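Local coordinates for protein porin (Rhodobacter capsulatus, PDB 2POR) that forms, as a homotrimer, outer-membrane channels for the passive diffusion of small hydrophilic solutes up to about 0.6 kDa, at residues A[9-22]-A[88-100]. Residues are numbered along the deposited sequence; the frame is centred on the assembly and turned at random.
Sequences RMGVMYNGDDWNFS and EVGYTDLDDRGGN. With CA (calcium ion), chain C; CA (calcium ion), chain D; C8E ((hydroxyethyloxy)tri(ethyloxy)octane), chain F.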
# COMPACT_ATOMS: atom_id res chain seq x y z
N ARG A 9 -16.28 2.00 -8.55
CA ARG A 9 -17.65 1.55 -8.72
C ARG A 9 -18.40 1.86 -7.45
O ARG A 9 -17.78 2.04 -6.39
CB ARG A 9 -17.68 0.05 -9.04
CG ARG A 9 -17.33 -0.83 -7.87
CD ARG A 9 -17.04 -2.20 -8.39
NE ARG A 9 -16.89 -3.08 -7.24
CZ ARG A 9 -16.40 -4.33 -7.33
NH1 ARG A 9 -15.98 -4.88 -8.48
NH2 ARG A 9 -16.31 -5.03 -6.18
N MET A 10 -19.71 2.05 -7.51
CA MET A 10 -20.50 2.31 -6.31
C MET A 10 -21.94 1.95 -6.61
O MET A 10 -22.36 1.99 -7.78
CB MET A 10 -20.42 3.76 -5.84
CG MET A 10 -21.05 4.80 -6.71
SD MET A 10 -21.00 6.38 -5.86
CE MET A 10 -21.35 7.23 -7.35
N GLY A 11 -22.72 1.43 -5.65
CA GLY A 11 -24.08 1.01 -5.92
C GLY A 11 -24.56 0.22 -4.73
O GLY A 11 -24.05 0.43 -3.63
N VAL A 12 -25.50 -0.68 -4.96
CA VAL A 12 -26.10 -1.55 -3.92
C VAL A 12 -26.04 -2.99 -4.34
O VAL A 12 -26.16 -3.29 -5.54
CB VAL A 12 -27.58 -1.18 -3.62
CG1 VAL A 12 -27.55 0.13 -2.87
CG2 VAL A 12 -28.44 -1.05 -4.88
N MET A 13 -25.75 -3.91 -3.42
CA MET A 13 -25.57 -5.30 -3.77
C MET A 13 -26.47 -6.10 -2.81
O MET A 13 -26.54 -5.76 -1.62
CB MET A 13 -24.08 -5.66 -3.60
CG MET A 13 -23.76 -7.15 -3.83
SD MET A 13 -24.14 -8.24 -2.42
CE MET A 13 -23.00 -7.50 -1.29
N TYR A 14 -27.12 -7.14 -3.27
CA TYR A 14 -28.06 -7.94 -2.50
C TYR A 14 -27.38 -9.27 -2.29
O TYR A 14 -27.11 -9.95 -3.28
CB TYR A 14 -29.30 -8.15 -3.30
CG TYR A 14 -30.35 -8.93 -2.55
CD1 TYR A 14 -31.04 -8.28 -1.53
CD2 TYR A 14 -30.64 -10.23 -2.93
CE1 TYR A 14 -32.05 -8.93 -0.88
CE2 TYR A 14 -31.66 -10.89 -2.27
CZ TYR A 14 -32.35 -10.23 -1.26
OH TYR A 14 -33.38 -10.89 -0.60
N ASN A 15 -27.14 -9.70 -1.04
CA ASN A 15 -26.36 -10.92 -0.78
C ASN A 15 -27.18 -12.22 -0.71
O ASN A 15 -26.69 -13.31 -0.40
CB ASN A 15 -25.56 -10.77 0.54
CG ASN A 15 -26.44 -10.55 1.77
OD1 ASN A 15 -27.64 -10.80 1.74
ND2 ASN A 15 -25.96 -9.97 2.86
N GLY A 16 -28.46 -12.14 -1.04
CA GLY A 16 -29.31 -13.31 -0.94
C GLY A 16 -30.39 -12.99 0.06
O GLY A 16 -31.51 -13.49 -0.07
N ASP A 17 -30.11 -12.11 1.04
CA ASP A 17 -31.07 -11.75 2.10
C ASP A 17 -31.22 -10.24 2.35
O ASP A 17 -32.31 -9.71 2.58
CB ASP A 17 -30.64 -12.46 3.44
CG ASP A 17 -30.50 -14.01 3.39
OD1 ASP A 17 -31.50 -14.71 3.20
OD2 ASP A 17 -29.37 -14.50 3.52
N ASP A 18 -30.10 -9.51 2.25
CA ASP A 18 -30.12 -8.08 2.49
C ASP A 18 -29.31 -7.33 1.44
O ASP A 18 -28.41 -7.90 0.81
CB ASP A 18 -29.51 -7.73 3.83
CG ASP A 18 -30.43 -8.23 4.91
OD1 ASP A 18 -31.45 -7.60 5.16
OD2 ASP A 18 -30.11 -9.27 5.47
N TRP A 19 -29.66 -6.05 1.32
CA TRP A 19 -28.96 -5.08 0.48
C TRP A 19 -27.85 -4.45 1.31
O TRP A 19 -28.02 -4.25 2.52
CB TRP A 19 -29.92 -3.98 0.00
CG TRP A 19 -30.86 -4.48 -1.08
CD1 TRP A 19 -32.13 -4.89 -0.78
CD2 TRP A 19 -30.55 -4.61 -2.41
NE1 TRP A 19 -32.63 -5.29 -1.93
CE2 TRP A 19 -31.73 -5.15 -2.91
CE3 TRP A 19 -29.48 -4.37 -3.24
CZ2 TRP A 19 -31.84 -5.45 -4.25
CZ3 TRP A 19 -29.59 -4.68 -4.59
CH2 TRP A 19 -30.76 -5.21 -5.08
N ASN A 20 -26.70 -4.14 0.71
CA ASN A 20 -25.63 -3.40 1.35
C ASN A 20 -25.06 -2.42 0.34
O ASN A 20 -25.08 -2.72 -0.86
CB ASN A 20 -24.48 -4.29 1.77
CG ASN A 20 -24.64 -4.86 3.18
OD1 ASN A 20 -24.29 -4.20 4.18
ND2 ASN A 20 -25.05 -6.11 3.19
N PHE A 21 -24.52 -1.30 0.81
CA PHE A 21 -23.73 -0.40 -0.05
C PHE A 21 -22.44 -1.14 -0.40
O PHE A 21 -21.88 -1.85 0.44
CB PHE A 21 -23.37 0.90 0.69
CG PHE A 21 -24.49 1.83 1.16
CD1 PHE A 21 -25.74 1.83 0.55
CD2 PHE A 21 -24.22 2.69 2.21
CE1 PHE A 21 -26.69 2.69 1.02
CE2 PHE A 21 -25.20 3.54 2.67
CZ PHE A 21 -26.43 3.54 2.07
N SER A 22 -21.92 -1.04 -1.63
CA SER A 22 -20.69 -1.69 -2.03
C SER A 22 -19.95 -0.73 -2.98
O SER A 22 -20.51 -0.32 -3.99
CB SER A 22 -21.01 -2.97 -2.72
OG SER A 22 -19.81 -3.69 -2.91
N GLU A 88 -19.13 -11.21 -17.91
CA GLU A 88 -19.12 -10.79 -16.53
C GLU A 88 -20.38 -10.08 -16.20
O GLU A 88 -20.78 -9.10 -16.83
CB GLU A 88 -17.90 -9.90 -16.31
CG GLU A 88 -17.78 -9.47 -14.88
CD GLU A 88 -16.51 -8.72 -14.53
OE1 GLU A 88 -15.40 -9.19 -14.75
OE2 GLU A 88 -16.62 -7.63 -13.99
N VAL A 89 -21.03 -10.60 -15.18
CA VAL A 89 -22.30 -10.07 -14.73
C VAL A 89 -22.15 -9.31 -13.42
O VAL A 89 -21.43 -9.79 -12.52
CB VAL A 89 -23.29 -11.25 -14.59
CG1 VAL A 89 -24.57 -10.78 -13.91
CG2 VAL A 89 -23.57 -11.84 -15.97
N GLY A 90 -22.90 -8.19 -13.38
CA GLY A 90 -23.10 -7.27 -12.27
C GLY A 90 -22.00 -6.21 -12.10
O GLY A 90 -20.84 -6.44 -12.47
N TYR A 91 -22.28 -5.03 -11.54
CA TYR A 91 -21.26 -4.01 -11.36
C TYR A 91 -20.21 -4.46 -10.37
O TYR A 91 -19.11 -3.94 -10.44
CB TYR A 91 -21.90 -2.70 -10.91
CG TYR A 91 -22.05 -2.43 -9.41
CD1 TYR A 91 -21.05 -1.79 -8.74
CD2 TYR A 91 -23.20 -2.80 -8.73
CE1 TYR A 91 -21.20 -1.53 -7.40
CE2 TYR A 91 -23.36 -2.54 -7.38
CZ TYR A 91 -22.35 -1.91 -6.74
OH TYR A 91 -22.45 -1.65 -5.40
N THR A 92 -20.49 -5.37 -9.40
CA THR A 92 -19.49 -5.82 -8.42
C THR A 92 -18.83 -7.12 -8.89
O THR A 92 -17.93 -7.59 -8.21
CB THR A 92 -20.14 -6.07 -7.00
OG1 THR A 92 -21.12 -7.08 -7.19
CG2 THR A 92 -20.86 -4.91 -6.40
N ASP A 93 -19.19 -7.69 -10.05
CA ASP A 93 -18.78 -8.99 -10.59
C ASP A 93 -19.32 -10.04 -9.63
O ASP A 93 -18.65 -10.48 -8.68
CB ASP A 93 -17.23 -9.11 -10.71
CG ASP A 93 -16.73 -10.40 -11.33
OD1 ASP A 93 -17.47 -11.26 -11.83
OD2 ASP A 93 -15.52 -10.62 -11.34
N LEU A 94 -20.59 -10.41 -9.85
CA LEU A 94 -21.32 -11.27 -8.91
C LEU A 94 -20.89 -12.71 -9.00
O LEU A 94 -21.57 -13.53 -9.60
CB LEU A 94 -22.82 -11.21 -9.17
CG LEU A 94 -23.54 -9.95 -8.84
CD1 LEU A 94 -24.95 -10.00 -9.46
CD2 LEU A 94 -23.57 -9.77 -7.34
N ASP A 95 -19.76 -13.05 -8.41
CA ASP A 95 -19.25 -14.40 -8.45
C ASP A 95 -19.66 -15.25 -7.24
O ASP A 95 -19.26 -16.39 -7.08
CB ASP A 95 -17.78 -14.38 -8.46
CG ASP A 95 -17.19 -13.97 -9.78
OD1 ASP A 95 -17.76 -14.20 -10.83
OD2 ASP A 95 -16.11 -13.40 -9.78
N ASP A 96 -20.48 -14.68 -6.40
CA ASP A 96 -20.90 -15.25 -5.13
C ASP A 96 -21.55 -16.63 -5.26
O ASP A 96 -21.42 -17.43 -4.33
CB ASP A 96 -21.87 -14.27 -4.47
CG ASP A 96 -21.35 -12.85 -4.32
OD1 ASP A 96 -21.37 -12.05 -5.28
OD2 ASP A 96 -20.90 -12.57 -3.22
N ARG A 97 -22.24 -16.98 -6.35
CA ARG A 97 -22.90 -18.27 -6.53
C ARG A 97 -22.19 -19.16 -7.52
O ARG A 97 -22.73 -20.18 -7.96
CB ARG A 97 -24.36 -18.02 -6.96
CG ARG A 97 -25.26 -17.35 -5.94
CD ARG A 97 -25.46 -18.24 -4.70
NE ARG A 97 -26.27 -17.53 -3.73
CZ ARG A 97 -25.77 -16.87 -2.67
NH1 ARG A 97 -24.46 -16.86 -2.42
NH2 ARG A 97 -26.55 -16.09 -1.89
N GLY A 98 -20.96 -18.82 -7.89
CA GLY A 98 -20.20 -19.58 -8.88
C GLY A 98 -19.39 -18.67 -9.83
O GLY A 98 -18.22 -18.93 -10.15
N GLY A 99 -20.12 -17.67 -10.31
CA GLY A 99 -19.54 -16.62 -11.13
C GLY A 99 -19.33 -16.95 -12.59
O GLY A 99 -19.58 -18.05 -13.08
N ASN A 100 -18.80 -15.99 -13.31
CA ASN A 100 -18.64 -16.08 -14.76
C ASN A 100 -17.32 -16.69 -15.14
O ASN A 100 -17.08 -17.02 -16.29
CB ASN A 100 -18.76 -14.66 -15.35
CG ASN A 100 -17.63 -13.75 -14.89
OD1 ASN A 100 -17.43 -13.49 -13.70
ND2 ASN A 100 -16.81 -13.28 -15.81
CA CA C . -15.85 -12.91 -12.11
CA CA D . -22.87 -2.78 5.03
C1 C8E F . -31.12 -7.80 -15.11
C2 C8E F . -30.31 -6.57 -14.65
C3 C8E F . -30.89 -5.77 -13.48
C4 C8E F . -30.73 -6.36 -12.07
C5 C8E F . -31.27 -5.32 -11.10
C6 C8E F . -31.41 -5.82 -9.67
C7 C8E F . -32.43 -4.98 -8.89
C8 C8E F . -31.89 -3.72 -8.21
O9 C8E F . -32.79 -2.63 -7.87
C10 C8E F . -33.26 -2.52 -6.51
C11 C8E F . -32.71 -1.51 -5.48
O12 C8E F . -33.53 -1.29 -4.32
C13 C8E F . -33.08 -1.89 -3.09
C14 C8E F . -32.97 -1.11 -1.76
O15 C8E F . -31.90 -0.19 -1.45
C16 C8E F . -31.20 -0.54 -0.24
C17 C8E F . -30.30 0.48 0.44
O18 C8E F . -29.62 0.13 1.63
C19 C8E F . -29.94 1.06 2.67
C20 C8E F . -30.90 0.63 3.77
O21 C8E F . -31.27 1.67 4.66
O HOH W 1 -16.44 -4.14 -11.18
O HOH W 2 -15.00 -7.71 -7.49
O HOH W 3 -23.90 -14.56 -0.50
O HOH W 4 -21.52 -2.54 3.12
O HOH W 5 -14.99 -11.93 -14.11
O HOH W 6 -13.68 -12.85 -11.57
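Tyr91 and Thr92 pack against Arg9, Gly11 and Ser22 on the inner wall of the 16-stranded porin barrel. Segment 88-100 belongs to the long loop between helix 78-83 and strand 118-125, the porin loop that folds into the barrel and narrows the pore. It meets the hairpin of strands 2-14 and 19-34 here.

Nonpolar packing comes first. The Tyr91 ring reaches the strands with its far end, and Arg9 CB lies at its edge, 3.9 Å from CD1. Gly11 leaves room for the phenol end, since a CB there would run into CZ.

Water joins the charged end of Arg9 to the loop backbone. From CG to NE its chain is extended (chi2 -165°, chi3 -173°), and this lays one guanidinium face over Thr92 CA, 3.6 Å from the plane. NH1 donates to two waters, which in turn donate to Tyr91 O and Thr92 O. With an alanine here, both waters would probably lose their donor and the Thr92 backbone its flat cover.

Direct polar contacts are few. Tyr91 OH donates to Ser22 O at 2.7 Å, though the hydroxyl's place is doubtful. Outside the pair, Thr92 OG1 is hydrogen-bonded to Asp294 OD2, and Asp93, Asp95 and Asn100 bind a calcium ion with Asp101. Arg97 NE is hydrogen-bonded to Asp290 O. Near the hairpin turn, Arg97 NH2 gives Asn15 O a weak hydrogen bond of 3.2 Å, bent to 126°.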